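Local coordinates for glutathione S-transferase (Acinetobacter baumannii, PDB 4MP4), which probably catalyses the conjugation of glutathione to electrophilic substrates, as a member of the glutathione S-transferase family, at residues V26-P34 with L81-I90. Residues are numbered along the deposited sequence; the frame is centred on the assembly and turned at random.
Sequences VGLHEKQIP and LEELYPDTAI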
# COMPACT_ATOMS: atom_id res chain seq x y z
N VAL A 26 3.34 -0.71 -17.35
CA VAL A 26 4.80 -0.60 -17.47
C VAL A 26 5.46 -1.92 -17.04
O VAL A 26 6.33 -2.45 -17.75
CB VAL A 26 5.40 0.60 -16.68
CG1 VAL A 26 6.93 0.52 -16.64
CG2 VAL A 26 4.93 1.93 -17.29
N GLY A 27 5.01 -2.47 -15.92
CA GLY A 27 5.50 -3.74 -15.43
C GLY A 27 5.36 -4.89 -16.41
O GLY A 27 6.28 -5.66 -16.61
N LEU A 28 4.19 -5.00 -17.03
CA LEU A 28 3.95 -6.05 -18.02
C LEU A 28 4.90 -5.91 -19.21
O LEU A 28 5.54 -6.87 -19.60
CB LEU A 28 2.50 -6.03 -18.49
CG LEU A 28 1.45 -6.44 -17.44
CD1 LEU A 28 0.06 -5.88 -17.79
CD2 LEU A 28 1.40 -7.96 -17.33
N HIS A 29 5.01 -4.70 -19.77
CA HIS A 29 5.89 -4.47 -20.90
C HIS A 29 7.37 -4.72 -20.62
O HIS A 29 8.07 -5.30 -21.43
CB HIS A 29 5.68 -3.07 -21.48
CG HIS A 29 4.55 -2.99 -22.45
ND1 HIS A 29 4.65 -3.42 -23.75
CD2 HIS A 29 3.27 -2.56 -22.30
CE1 HIS A 29 3.49 -3.25 -24.37
NE2 HIS A 29 2.64 -2.72 -23.50
N GLU A 30 7.85 -4.29 -19.46
CA GLU A 30 9.22 -4.59 -19.05
C GLU A 30 9.47 -6.11 -18.93
O GLU A 30 10.51 -6.61 -19.36
CB GLU A 30 9.54 -3.89 -17.73
CG GLU A 30 9.58 -2.36 -17.83
CD GLU A 30 10.90 -1.84 -18.37
OE1 GLU A 30 10.94 -0.72 -18.91
OE2 GLU A 30 11.92 -2.57 -18.25
N LYS A 31 8.52 -6.85 -18.37
CA LYS A 31 8.67 -8.29 -18.21
C LYS A 31 8.38 -9.04 -19.52
O LYS A 31 8.46 -10.26 -19.58
CB LYS A 31 7.74 -8.81 -17.11
CG LYS A 31 8.14 -8.38 -15.70
CD LYS A 31 7.14 -8.87 -14.67
CE LYS A 31 7.42 -10.30 -14.27
NZ LYS A 31 8.80 -10.35 -13.71
N GLN A 32 8.03 -8.28 -20.55
CA GLN A 32 7.64 -8.85 -21.83
C GLN A 32 6.59 -9.94 -21.69
O GLN A 32 6.72 -11.02 -22.25
CB GLN A 32 8.85 -9.34 -22.62
CG GLN A 32 9.80 -8.21 -22.97
CD GLN A 32 10.90 -8.64 -23.93
OE1 GLN A 32 11.79 -9.40 -23.57
NE2 GLN A 32 10.83 -8.15 -25.16
N ILE A 33 5.54 -9.64 -20.93
CA ILE A 33 4.37 -10.50 -20.86
C ILE A 33 3.33 -9.99 -21.84
O ILE A 33 2.97 -8.82 -21.81
CB ILE A 33 3.80 -10.52 -19.44
CG1 ILE A 33 4.86 -11.06 -18.47
CG2 ILE A 33 2.52 -11.32 -19.38
CD1 ILE A 33 4.59 -10.75 -17.03
N PRO A 34 2.85 -10.87 -22.73
CA PRO A 34 1.83 -10.42 -23.68
C PRO A 34 0.52 -10.31 -22.96
O PRO A 34 0.24 -11.15 -22.09
CB PRO A 34 1.80 -11.56 -24.70
CG PRO A 34 2.27 -12.76 -23.94
CD PRO A 34 3.25 -12.27 -22.94
N LEU A 81 3.05 -10.77 -10.36
CA LEU A 81 3.77 -10.91 -11.61
C LEU A 81 5.22 -11.36 -11.39
O LEU A 81 5.76 -12.16 -12.16
CB LEU A 81 3.73 -9.60 -12.40
CG LEU A 81 2.39 -9.21 -13.06
CD1 LEU A 81 2.53 -7.96 -13.95
CD2 LEU A 81 1.81 -10.37 -13.85
N GLU A 82 5.85 -10.84 -10.33
CA GLU A 82 7.21 -11.24 -9.99
C GLU A 82 7.26 -12.72 -9.61
O GLU A 82 8.18 -13.44 -10.00
CB GLU A 82 7.75 -10.40 -8.83
CG GLU A 82 8.07 -8.96 -9.16
CD GLU A 82 9.27 -8.81 -10.08
OE1 GLU A 82 10.40 -8.68 -9.57
OE2 GLU A 82 9.06 -8.80 -11.32
N GLU A 83 6.28 -13.16 -8.82
CA GLU A 83 6.21 -14.55 -8.41
C GLU A 83 5.99 -15.49 -9.60
O GLU A 83 6.58 -16.56 -9.66
CB GLU A 83 5.14 -14.75 -7.33
CG GLU A 83 5.65 -14.40 -5.92
CD GLU A 83 4.55 -14.40 -4.88
OE1 GLU A 83 3.53 -15.09 -5.07
OE2 GLU A 83 4.71 -13.69 -3.86
N LEU A 84 5.15 -15.06 -10.54
CA LEU A 84 4.86 -15.85 -11.75
C LEU A 84 6.06 -15.90 -12.69
O LEU A 84 6.24 -16.87 -13.42
CB LEU A 84 3.69 -15.25 -12.53
CG LEU A 84 2.26 -15.41 -12.03
CD1 LEU A 84 1.28 -14.83 -13.04
CD2 LEU A 84 1.95 -16.88 -11.78
N TYR A 85 6.86 -14.85 -12.68
CA TYR A 85 8.00 -14.76 -13.58
C TYR A 85 9.22 -14.17 -12.88
O TYR A 85 9.53 -12.99 -13.06
CB TYR A 85 7.65 -13.91 -14.81
CG TYR A 85 6.49 -14.43 -15.62
CD1 TYR A 85 6.63 -15.54 -16.45
CD2 TYR A 85 5.25 -13.80 -15.57
CE1 TYR A 85 5.56 -16.01 -17.21
CE2 TYR A 85 4.18 -14.26 -16.32
CZ TYR A 85 4.34 -15.37 -17.14
OH TYR A 85 3.27 -15.82 -17.88
N PRO A 86 9.92 -15.01 -12.11
CA PRO A 86 10.99 -14.59 -11.19
C PRO A 86 12.30 -14.21 -11.85
O PRO A 86 13.18 -13.65 -11.19
CB PRO A 86 11.20 -15.84 -10.32
CG PRO A 86 9.96 -16.64 -10.49
CD PRO A 86 9.55 -16.42 -11.90
N ASP A 87 12.46 -14.50 -13.13
CA ASP A 87 13.76 -14.25 -13.72
C ASP A 87 13.77 -13.01 -14.61
O ASP A 87 14.73 -12.76 -15.34
CB ASP A 87 14.29 -15.50 -14.41
CG ASP A 87 14.35 -16.70 -13.46
OD1 ASP A 87 15.08 -16.61 -12.44
OD2 ASP A 87 13.66 -17.71 -13.72
N THR A 88 12.70 -12.22 -14.51
CA THR A 88 12.67 -10.89 -15.09
C THR A 88 12.19 -9.91 -14.03
O THR A 88 11.12 -9.31 -14.14
CB THR A 88 11.74 -10.81 -16.30
OG1 THR A 88 10.44 -11.27 -15.93
CG2 THR A 88 12.30 -11.65 -17.43
N ALA A 89 13.01 -9.77 -12.99
CA ALA A 89 12.64 -8.97 -11.84
C ALA A 89 12.53 -7.50 -12.22
O ALA A 89 13.33 -6.99 -13.02
CB ALA A 89 13.64 -9.18 -10.71
N ILE A 90 11.54 -6.82 -11.66
CA ILE A 90 11.40 -5.38 -11.84
C ILE A 90 11.55 -4.68 -10.49
O ILE A 90 11.15 -3.54 -10.33
CB ILE A 90 10.08 -5.00 -12.53
CG1 ILE A 90 8.89 -5.45 -11.69
CG2 ILE A 90 9.99 -5.62 -13.93
CD1 ILE A 90 7.56 -5.21 -12.37
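Lys31 and Thr88 bring the backbones closest, CA to CA 5.7 Å, where helix 19-30 ends in a Schellman motif with Gln32 at positive phi and the chain leaving helix 74-84 makes a type I turn from Tyr85 to Thr88. Lys31, bent at chi3 and chi4 (83° and 59°), curls its ammonium group into that turn. Lys31 NZ donates to Tyr85 O at 2.8 Å, in the carbonyl plane, and to Thr88 O at 2.6 Å from above the carbonyl plane. Thr88 OG1 also accepts from Lys31 NZ, which forms a salt bridge of 2.9 Å with Glu82 OE2 on the anti side of the carboxylate, 33° out of its plane. Three N-H groups face four oxygens, so at least one hydrogen must be shared if all four bonds hold at once. Glu82 OE1 takes the N-H of Ile90, so the carboxylate is gripped at both oxygens. The two helices pack on the sheet of the thioredoxin-like N-terminal domain, where Phe8 of strand 8-13 touches Ile33, Leu81 and Tyr85. Leu28 CD2 lies 3.6 Å from Leu81 CD1, the two side chains crossing at about a right angle. Ile33 CD1 meets the Tyr85 ring obliquely, 3.4 Å from CD2. Ile90 lays CD1 against Gly27 CA at 4.0 Å and CG2 against the Lys31 chain, while Glu30 turns its carboxylate to Arg198 and Ser200.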